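Local atomic coordinates of acetylacetone-cleaving enzyme (Acinetobacter johnsonii, PDB entry 3BAL), a protein that cleaves acetylacetone with molecular oxygen to methylglyoxal and acetate, working as a homotetramer that holds one iron ion per subunit. Residues E43-T48 with T118-L123; P67-L72 with Y95-S100; G75-R80 with T107-E112. All coordinates share one frame; numbering follows the deposited sequence.

Overall arrangement
Going from the N terminus, the chain first meets residues 43-48, which lead into strand 46-53 and find their partner some 70 residues later, in 118-123; contact 1 therefore closes a long loop that holds both other contacts. Contact 2 closes the loop from 67-72 to 95-100, pairing strands 68-74 and 94-98 on the other flank of strand 113-120, so contacts 1 and 2 belong to one antiparallel sheet, joined by probable backbone hydrogen bonds of Thr118 with Glu69 and Leu120 with Pro67. Contact 3 closes the loop from 75-80 to 107-112. Its segments alternate with those of contact 2, so these two cross, and they touch where Arg80 bridges to Glu98 and Met77 packs on Tyr70.

Contact 1: residues E43-T48 with T118-L123; sequences ETSSWT and TFLGPL
Trp47 lies over Phe119 where strands 46-53 and 113-120 run antiparallel in one of the two main sheets of this cupin jelly roll. Trp47 and Phe119 form a hydrogen-bonded pair, Phe119 N reaching Trp47 O at 2.8 Å and Trp47 N reaching Phe119 O. From CB, the torsion that sets CG between the backbone N and the carbonyl carbon (chi1 45°) swings the indole across the neighbouring strand. Its five-membered ring takes Phe119 CB over one face, 3.9 Å from the ring centroid to CB. Further out, CE3 and CZ3 lie against CD1 and CE1 of the phenyl ring, and the six-membered ring forms a face-to-face stack with it, centroids 4.2 Å apart and planes at 22°. CZ2 meets Leu123 CG at the indole edge. Trp138 and Ala141 of helix 138-148 also touch the indole, while Phe119 and Leu123 reach His64, a ligand of the bound zinc. On the other side of the sheet, Leu120 CD1 touches Ser46 CB and Thr44 CG2. Where the ladder ends, Ser45 O accepts from Gly121 N at 3.1 Å, and Trp47 NE1 donates to Gly121 O, 3.0 Å away, close to the indole plane but from above the carbonyl plane.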
loop_
_atom_site.group_PDB
_atom_site.type_symbol
_atom_site.label_atom_id
_atom_site.label_comp_id
_atom_site.label_asym_id
_atom_site.label_seq_id
_atom_site.Cartn_x
_atom_site.Cartn_y
_atom_site.Cartn_z
ATOM N N GLU A 43 3.793 8.696 4.598
ATOM C CA GLU A 43 2.364 8.417 4.677
ATOM C C GLU A 43 2.106 6.927 4.448
ATOM O O GLU A 43 1.338 6.296 5.176
ATOM C CB GLU A 43 1.636 9.246 3.622
ATOM C CG GLU A 43 0.129 9.217 3.695
ATOM C CD GLU A 43 -0.489 10.123 2.643
ATOM O OE1 GLU A 43 -0.537 9.727 1.453
ATOM O OE2 GLU A 43 -0.908 11.246 3.009
ATOM N N THR A 44 2.769 6.370 3.440
ATOM C CA THR A 44 2.616 4.959 3.097
ATOM C C THR A 44 3.433 4.045 4.012
ATOM O O THR A 44 3.008 2.933 4.343
ATOM C CB THR A 44 3.068 4.708 1.645
ATOM O OG1 THR A 44 2.356 5.585 0.768
ATOM C CG2 THR A 44 2.803 3.272 1.245
ATOM N N SER A 45 4.607 4.539 4.399
ATOM C CA SER A 45 5.581 3.859 5.254
ATOM C C SER A 45 6.554 3.029 4.414
ATOM O O SER A 45 7.224 2.129 4.922
ATOM C CB SER A 45 4.910 2.976 6.327
ATOM O OG SER A 45 4.547 1.703 5.832
ATOM N N SER A 46 6.641 3.338 3.124
ATOM C CA SER A 46 7.556 2.627 2.246
ATOM C C SER A 46 8.823 3.465 2.045
ATOM O O SER A 46 8.799 4.679 2.243
ATOM C CB SER A 46 6.895 2.362 0.897
ATOM O OG SER A 46 6.480 3.576 0.310
ATOM N N TRP A 47 9.927 2.816 1.679
ATOM C CA TRP A 47 11.195 3.508 1.439
ATOM C C TRP A 47 12.009 2.768 0.380
ATOM O O TRP A 47 11.790 1.579 0.149
ATOM C CB TRP A 47 11.993 3.678 2.745
ATOM C CG TRP A 47 12.078 2.460 3.632
ATOM C CD1 TRP A 47 11.045 1.835 4.283
ATOM C CD2 TRP A 47 13.267 1.734 3.982
ATOM N NE1 TRP A 47 11.519 0.768 5.014
ATOM C CE2 TRP A 47 12.878 0.682 4.847
ATOM C CE3 TRP A 47 14.626 1.871 3.649
ATOM C CZ2 TRP A 47 13.800 -0.231 5.385
ATOM C CZ3 TRP A 47 15.542 0.962 4.183
ATOM C CH2 TRP A 47 15.123 -0.075 5.040
ATOM N N THR A 48 12.937 3.475 -0.267
ATOM C CA THR A 48 13.747 2.907 -1.354
ATOM C C THR A 48 15.241 3.224 -1.251
ATOM O O THR A 48 15.622 4.361 -0.968
ATOM C CB THR A 48 13.240 3.434 -2.710
ATOM O OG1 THR A 48 11.843 3.136 -2.840
ATOM C CG2 THR A 48 14.002 2.802 -3.856
ATOM N N THR A 118 13.048 -1.717 -2.874
ATOM C CA THR A 118 11.976 -0.925 -2.276
ATOM C C THR A 118 11.425 -1.760 -1.117
ATOM O O THR A 118 11.333 -2.988 -1.229
ATOM C CB THR A 118 10.839 -0.632 -3.302
ATOM O OG1 THR A 118 10.434 -1.850 -3.942
ATOM C CG2 THR A 118 11.311 0.347 -4.369
ATOM N N PHE A 119 11.089 -1.105 -0.006
ATOM C CA PHE A 119 10.557 -1.802 1.169
ATOM C C PHE A 119 9.246 -1.179 1.651
ATOM O O PHE A 119 9.093 0.042 1.645
ATOM C CB PHE A 119 11.527 -1.746 2.372
ATOM C CG PHE A 119 12.962 -2.079 2.048
ATOM C CD1 PHE A 119 13.825 -1.102 1.553
ATOM C CD2 PHE A 119 13.462 -3.362 2.270
ATOM C CE1 PHE A 119 15.166 -1.392 1.289
ATOM C CE2 PHE A 119 14.803 -3.665 2.008
ATOM C CZ PHE A 119 15.659 -2.674 1.514
ATOM N N LEU A 120 8.307 -2.025 2.067
ATOM C CA LEU A 120 7.047 -1.552 2.626
ATOM C C LEU A 120 7.121 -1.975 4.093
ATOM O O LEU A 120 7.175 -3.170 4.410
ATOM C CB LEU A 120 5.834 -2.212 1.952
ATOM C CG LEU A 120 4.470 -1.733 2.492
ATOM C CD1 LEU A 120 4.351 -0.224 2.329
ATOM C CD2 LEU A 120 3.345 -2.433 1.759
ATOM N N GLY A 121 7.159 -0.999 4.990
ATOM C CA GLY A 121 7.263 -1.327 6.397
ATOM C C GLY A 121 8.713 -1.464 6.833
ATOM O O GLY A 121 9.632 -1.263 6.037
ATOM N N PRO A 122 8.948 -1.826 8.103
ATOM C CA PRO A 122 10.298 -1.984 8.652
ATOM C C PRO A 122 10.960 -3.350 8.507
ATOM O O PRO A 122 10.317 -4.355 8.171
ATOM C CB PRO A 122 10.099 -1.641 10.123
ATOM C CG PRO A 122 8.755 -2.298 10.397
ATOM C CD PRO A 122 7.934 -1.884 9.178
ATOM N N LEU A 123 12.264 -3.358 8.771
ATOM C CA LEU A 123 13.058 -4.575 8.766
ATOM C C LEU A 123 13.399 -4.763 10.237
ATOM O O LEU A 123 14.053 -3.912 10.840
ATOM C CB LEU A 123 14.346 -4.403 7.961
ATOM C CG LEU A 123 14.196 -4.059 6.483
ATOM C CD1 LEU A 123 15.539 -4.271 5.809
ATOM C CD2 LEU A 123 13.132 -4.931 5.829
#

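Contact 2: residues P67-L72 with Y95-S100; sequences PGEYFL and YGFESS
Tyr70 lays its ring over the backbone of Gly96, with Gly96 CA 3.6 Å from the ring centroid in a CH-pi contact and offset toward the hydroxyl end of the ring. CG of Tyr70 sits between its own backbone N and carbonyl carbon (chi1 69°), which folds the ring back across the adjacent strand and brings Tyr70 CZ to 3.4 Å from Gly96 CA. The ring edge at CE2 then meets Glu98 CG, and a water ties the two tips together, accepting from Tyr70 OH at 2.8 Å and donating to Glu98 OE2 at 2.6 Å. The other oxygen, Glu98 OE1, is shared by Arg80 NE in a salt bridge and by NE2 of His104, a ligand of the bound zinc; Glu98 is thus a second-shell residue that probably helps orient this imidazole. The pairing lies at the edge, within this subunit, of one of the two main sheets of the cupin jelly roll, where strands 68-74 and 94-98 run antiparallel and Gly68 with Glu98 and Tyr70 with Gly96 are the hydrogen-bonded pairs. On the opposite face, Tyr95 OH donates to Glu69 OE1 at 2.6 Å, meeting the anti side of a carboxylate turned 85° from the phenol plane. The same oxygen bonds Thr48 OG1 of a neighbouring subunit; a strand of that subunit pairs antiparallel with 95-97 and carries the sheet across the interface. Glu69 CG rests at the edge of the Phe97 ring near CD1, and Pro67 CB closes on Phe97 CE1 at 3.9 Å.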
loop_
_atom_site.group_PDB
_atom_site.type_symbol
_atom_site.label_atom_id
_atom_site.label_comp_id
_atom_site.label_asym_id
_atom_site.label_seq_id
_atom_site.Cartn_x
_atom_site.Cartn_y
_atom_site.Cartn_z
ATOM N N PRO A 67 6.160 -6.559 2.324
ATOM C CA PRO A 67 6.807 -6.960 1.070
ATOM C C PRO A 67 7.958 -6.055 0.631
ATOM O O PRO A 67 7.923 -4.841 0.833
ATOM C CB PRO A 67 5.651 -6.941 0.076
ATOM C CG PRO A 67 4.823 -5.786 0.568
ATOM C CD PRO A 67 4.796 -6.058 2.068
ATOM N N GLY A 68 8.972 -6.670 0.029
ATOM C CA GLY A 68 10.125 -5.940 -0.479
ATOM C C GLY A 68 10.471 -6.493 -1.853
ATOM O O GLY A 68 10.335 -7.702 -2.080
ATOM N N GLU A 69 10.912 -5.627 -2.768
ATOM C CA GLU A 69 11.262 -6.046 -4.134
ATOM C C GLU A 69 12.651 -5.578 -4.538
ATOM O O GLU A 69 12.947 -4.395 -4.435
ATOM C CB GLU A 69 10.240 -5.489 -5.136
ATOM C CG GLU A 69 8.843 -6.022 -4.922
ATOM C CD GLU A 69 7.879 -5.544 -5.970
ATOM O OE1 GLU A 69 7.906 -6.071 -7.103
ATOM O OE2 GLU A 69 7.092 -4.625 -5.665
ATOM N N TYR A 70 13.494 -6.486 -5.016
ATOM C CA TYR A 70 14.842 -6.100 -5.405
ATOM C C TYR A 70 15.205 -6.329 -6.878
ATOM O O TYR A 70 14.707 -7.252 -7.535
ATOM C CB TYR A 70 15.870 -6.809 -4.500
ATOM C CG TYR A 70 15.979 -8.313 -4.708
ATOM C CD1 TYR A 70 16.663 -8.843 -5.807
ATOM C CD2 TYR A 70 15.380 -9.206 -3.817
ATOM C CE1 TYR A 70 16.745 -10.221 -6.017
ATOM C CE2 TYR A 70 15.456 -10.584 -4.015
ATOM C CZ TYR A 70 16.139 -11.087 -5.121
ATOM O OH TYR A 70 16.186 -12.446 -5.340
ATOM N N PHE A 71 16.078 -5.462 -7.383
ATOM C CA PHE A 71 16.579 -5.547 -8.749
ATOM C C PHE A 71 18.107 -5.635 -8.609
ATOM O O PHE A 71 18.774 -4.625 -8.343
ATOM C CB PHE A 71 16.178 -4.290 -9.545
ATOM C CG PHE A 71 16.688 -4.264 -10.979
ATOM C CD1 PHE A 71 16.714 -3.065 -11.695
ATOM C CD2 PHE A 71 17.169 -5.417 -11.598
ATOM C CE1 PHE A 71 17.215 -3.016 -13.006
ATOM C CE2 PHE A 71 17.673 -5.380 -12.904
ATOM C CZ PHE A 71 17.696 -4.176 -13.604
ATOM N N LEU A 72 18.649 -6.844 -8.757
ATOM C CA LEU A 72 20.090 -7.061 -8.647
ATOM C C LEU A 72 20.699 -6.657 -9.977
ATOM O O LEU A 72 20.497 -7.329 -10.993
ATOM C CB LEU A 72 20.388 -8.538 -8.367
ATOM C CG LEU A 72 21.847 -8.964 -8.187
ATOM C CD1 LEU A 72 22.445 -8.296 -6.957
ATOM C CD2 LEU A 72 21.902 -10.466 -8.042
ATOM N N TYR A 95 15.458 -10.192 -10.668
ATOM C CA TYR A 95 14.481 -9.562 -9.786
ATOM C C TYR A 95 14.029 -10.526 -8.695
ATOM O O TYR A 95 14.129 -11.740 -8.853
ATOM C CB TYR A 95 13.273 -9.130 -10.637
ATOM C CG TYR A 95 11.993 -8.939 -9.864
ATOM C CD1 TYR A 95 11.684 -7.716 -9.281
ATOM C CD2 TYR A 95 11.113 -10.005 -9.669
ATOM C CE1 TYR A 95 10.535 -7.557 -8.518
ATOM C CE2 TYR A 95 9.963 -9.858 -8.907
ATOM C CZ TYR A 95 9.682 -8.635 -8.334
ATOM O OH TYR A 95 8.558 -8.500 -7.557
ATOM N N GLY A 96 13.533 -9.990 -7.585
ATOM C CA GLY A 96 13.054 -10.849 -6.515
ATOM C C GLY A 96 11.937 -10.223 -5.696
ATOM O O GLY A 96 11.900 -9.001 -5.503
ATOM N N PHE A 97 11.014 -11.058 -5.231
ATOM C CA PHE A 97 9.909 -10.603 -4.390
ATOM C C PHE A 97 10.045 -11.358 -3.072
ATOM O O PHE A 97 9.899 -12.581 -3.031
ATOM C CB PHE A 97 8.547 -10.920 -5.034
ATOM C CG PHE A 97 7.353 -10.552 -4.170
ATOM C CD1 PHE A 97 6.922 -9.233 -4.067
ATOM C CD2 PHE A 97 6.669 -11.533 -3.454
ATOM C CE1 PHE A 97 5.825 -8.895 -3.265
ATOM C CE2 PHE A 97 5.573 -11.207 -2.648
ATOM C CZ PHE A 97 5.150 -9.890 -2.554
ATOM N N GLU A 98 10.355 -10.625 -2.005
ATOM C CA GLU A 98 10.503 -11.203 -0.673
ATOM C C GLU A 98 9.310 -10.692 0.133
ATOM O O GLU A 98 9.207 -9.509 0.437
ATOM C CB GLU A 98 11.832 -10.760 -0.054
ATOM C CG GLU A 98 13.079 -11.270 -0.802
ATOM C CD GLU A 98 13.267 -12.781 -0.698
ATOM O OE1 GLU A 98 13.071 -13.335 0.409
ATOM O OE2 GLU A 98 13.626 -13.418 -1.713
ATOM N N SER A 99 8.408 -11.606 0.461
ATOM C CA SER A 99 7.176 -11.277 1.161
ATOM C C SER A 99 7.257 -10.988 2.648
ATOM O O SER A 99 8.257 -11.266 3.308
ATOM C CB SER A 99 6.178 -12.406 0.949
ATOM O OG SER A 99 6.732 -13.611 1.445
ATOM N N SER A 100 6.159 -10.435 3.155
ATOM C CA SER A 100 5.999 -10.111 4.563
ATOM C C SER A 100 6.241 -11.383 5.376
ATOM O O SER A 100 5.602 -12.414 5.134
ATOM C CB SER A 100 4.578 -9.587 4.801
ATOM O OG SER A 100 4.253 -9.570 6.175
HETATM O O HOH W 1 13.964 -13.716 -4.308
#

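Contact 3: residues G75-R80 with T107-E112; sequences GKMEVR and TFFPVE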
loop_
_atom_site.group_PDB
_atom_site.type_symbol
_atom_site.label_atom_id
_atom_site.label_comp_id
_atom_site.label_asym_id
_atom_site.label_seq_id
_atom_site.Cartn_x
_atom_site.Cartn_y
_atom_site.Cartn_z
ATOM N N GLY A 75 26.583 -8.600 -9.892
ATOM C CA GLY A 75 27.006 -9.602 -8.930
ATOM C C GLY A 75 26.102 -10.801 -8.721
ATOM O O GLY A 75 25.443 -11.273 -9.645
ATOM N N LYS A 76 26.087 -11.290 -7.481
ATOM C CA LYS A 76 25.294 -12.453 -7.084
ATOM C C LYS A 76 24.871 -12.276 -5.623
ATOM O O LYS A 76 25.645 -11.760 -4.815
ATOM C CB LYS A 76 26.144 -13.717 -7.222
ATOM C CG LYS A 76 26.758 -13.892 -8.591
ATOM C CD LYS A 76 28.030 -14.688 -8.489
ATOM C CE LYS A 76 27.750 -16.152 -8.407
ATOM N NZ LYS A 76 28.370 -16.731 -9.629
ATOM N N MET A 77 23.659 -12.714 -5.282
ATOM C CA MET A 77 23.141 -12.578 -3.914
ATOM C C MET A 77 22.440 -13.853 -3.412
ATOM O O MET A 77 21.521 -14.349 -4.059
ATOM C CB MET A 77 22.171 -11.385 -3.851
ATOM C CG MET A 77 21.476 -11.185 -2.507
ATOM S SD MET A 77 20.487 -9.678 -2.474
ATOM C CE MET A 77 19.119 -10.179 -3.520
ATOM N N GLU A 78 22.884 -14.374 -2.267
ATOM C CA GLU A 78 22.297 -15.579 -1.673
ATOM C C GLU A 78 21.253 -15.182 -0.635
ATOM O O GLU A 78 21.595 -14.698 0.441
ATOM C CB GLU A 78 23.379 -16.440 -1.008
ATOM C CG GLU A 78 24.253 -17.237 -1.976
ATOM C CD GLU A 78 25.518 -17.781 -1.317
ATOM O OE1 GLU A 78 25.527 -17.957 -0.082
ATOM O OE2 GLU A 78 26.505 -18.044 -2.035
ATOM N N VAL A 79 19.982 -15.388 -0.971
ATOM C CA VAL A 79 18.869 -15.044 -0.088
ATOM C C VAL A 79 18.236 -16.293 0.512
ATOM O O VAL A 79 18.050 -17.301 -0.172
ATOM C CB VAL A 79 17.763 -14.279 -0.847
ATOM C CG1 VAL A 79 16.812 -13.632 0.140
ATOM C CG2 VAL A 79 18.375 -13.241 -1.766
ATOM N N ARG A 80 17.894 -16.211 1.794
ATOM C CA ARG A 80 17.283 -17.331 2.500
ATOM C C ARG A 80 18.152 -18.587 2.436
ATOM O O ARG A 80 17.645 -19.701 2.291
ATOM C CB ARG A 80 15.886 -17.604 1.933
ATOM C CG ARG A 80 14.871 -16.553 2.356
ATOM C CD ARG A 80 13.525 -16.698 1.664
ATOM N NE ARG A 80 13.538 -16.183 0.298
ATOM C CZ ARG A 80 13.674 -16.932 -0.790
ATOM N NH1 ARG A 80 13.806 -18.249 -0.684
ATOM N NH2 ARG A 80 13.685 -16.360 -1.988
ATOM N N THR A 107 21.868 -12.630 4.555
ATOM C CA THR A 107 21.910 -12.401 3.112
ATOM C C THR A 107 23.392 -12.175 2.786
ATOM O O THR A 107 24.023 -11.273 3.345
ATOM C CB THR A 107 21.054 -11.173 2.715
ATOM O OG1 THR A 107 19.678 -11.444 3.001
ATOM C CG2 THR A 107 21.201 -10.866 1.231
ATOM N N PHE A 108 23.928 -12.990 1.875
ATOM C CA PHE A 108 25.354 -12.979 1.524
ATOM C C PHE A 108 25.735 -12.663 0.067
ATOM O O PHE A 108 25.085 -13.126 -0.876
ATOM C CB PHE A 108 25.925 -14.353 1.911
ATOM C CG PHE A 108 27.420 -14.460 1.820
ATOM C CD1 PHE A 108 28.236 -13.823 2.747
ATOM C CD2 PHE A 108 28.013 -15.223 0.818
ATOM C CE1 PHE A 108 29.625 -13.946 2.683
ATOM C CE2 PHE A 108 29.402 -15.351 0.743
ATOM C CZ PHE A 108 30.207 -14.712 1.677
ATOM N N PHE A 109 26.816 -11.901 -0.108
ATOM C CA PHE A 109 27.307 -11.538 -1.440
ATOM C C PHE A 109 28.686 -12.153 -1.706
ATOM O O PHE A 109 29.712 -11.609 -1.304
ATOM C CB PHE A 109 27.372 -10.023 -1.572
ATOM C CG PHE A 109 26.058 -9.357 -1.324
ATOM C CD1 PHE A 109 25.665 -9.026 -0.030
ATOM C CD2 PHE A 109 25.174 -9.128 -2.372
ATOM C CE1 PHE A 109 24.413 -8.481 0.214
ATOM C CE2 PHE A 109 23.913 -8.582 -2.140
ATOM C CZ PHE A 109 23.532 -8.259 -0.846
ATOM N N PRO A 110 28.718 -13.300 -2.404
ATOM C CA PRO A 110 29.943 -14.043 -2.749
ATOM C C PRO A 110 30.918 -13.274 -3.640
ATOM O O PRO A 110 32.116 -13.542 -3.637
ATOM C CB PRO A 110 29.402 -15.285 -3.465
ATOM C CG PRO A 110 27.970 -15.392 -2.987
ATOM C CD PRO A 110 27.533 -13.963 -2.987
ATOM N N VAL A 111 30.377 -12.317 -4.381
ATOM C CA VAL A 111 31.146 -11.521 -5.319
ATOM C C VAL A 111 30.719 -10.046 -5.215
ATOM O O VAL A 111 29.627 -9.759 -4.730
ATOM C CB VAL A 111 30.887 -12.077 -6.747
ATOM C CG1 VAL A 111 29.924 -11.169 -7.497
ATOM C CG2 VAL A 111 32.175 -12.310 -7.477
ATOM N N GLU A 112 31.563 -9.109 -5.649
ATOM C CA GLU A 112 31.173 -7.699 -5.563
ATOM C C GLU A 112 29.851 -7.481 -6.303
ATOM O O GLU A 112 29.748 -7.749 -7.502
ATOM C CB GLU A 112 32.241 -6.785 -6.145
ATOM C CG GLU A 112 31.926 -5.321 -5.892
ATOM C CD GLU A 112 33.155 -4.446 -5.918
ATOM O OE1 GLU A 112 33.792 -4.340 -6.992
ATOM O OE2 GLU A 112 33.485 -3.863 -4.857
HETATM O O HOH W 2 18.755 -14.071 3.641
#
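Glu78 runs alongside Phe108 and on to Pro110, pointing the same way as the phenyl side chain. Beyond CG the chain is extended, which carries OE1 to 3.8 Å from Phe108 CD2 and OE2 to 3.2 Å from Pro110 CG; the carboxylate and phenyl planes are 46° apart. The backbones hold this pair together: Glu78 N donates almost straight to Phe108 O at 2.9 Å, with 178° at the hydrogen, and Phe108 N returns a longer bond to Glu78 O. They make a single antiparallel bridge between strand 76-79, which pairs on its other flank with strand 88-91, and the short, weakly bonded strand at about 108-109, itself paired with strand 57-64, so two sheets of the cupin jelly roll are joined here. Lys76 covers the far end. Its CD approaches Val111 CG1, while its carbonyl O meets Pro110 CD and Phe109 CD2. Val111 CG1 also reaches Gly75 CA at 3.6 Å. On the other face of the strand, next to Glu78, Met77 lies side by side with Phe109. With CG anti to the backbone N (chi1 176°), Met77 CG packs on Phe109 CE2 at 3.6 Å, and SD makes an oblique Met-aromatic contact, 4.6 Å from the ring centroid. Thr107 CG2 touches Met77 CG, and a water joins Thr107 OG1 to Arg80 N, 2.9 Å from the hydroxyl oxygen OG1; the Thr107 side chain comes within about 4 Å of the bound zinc.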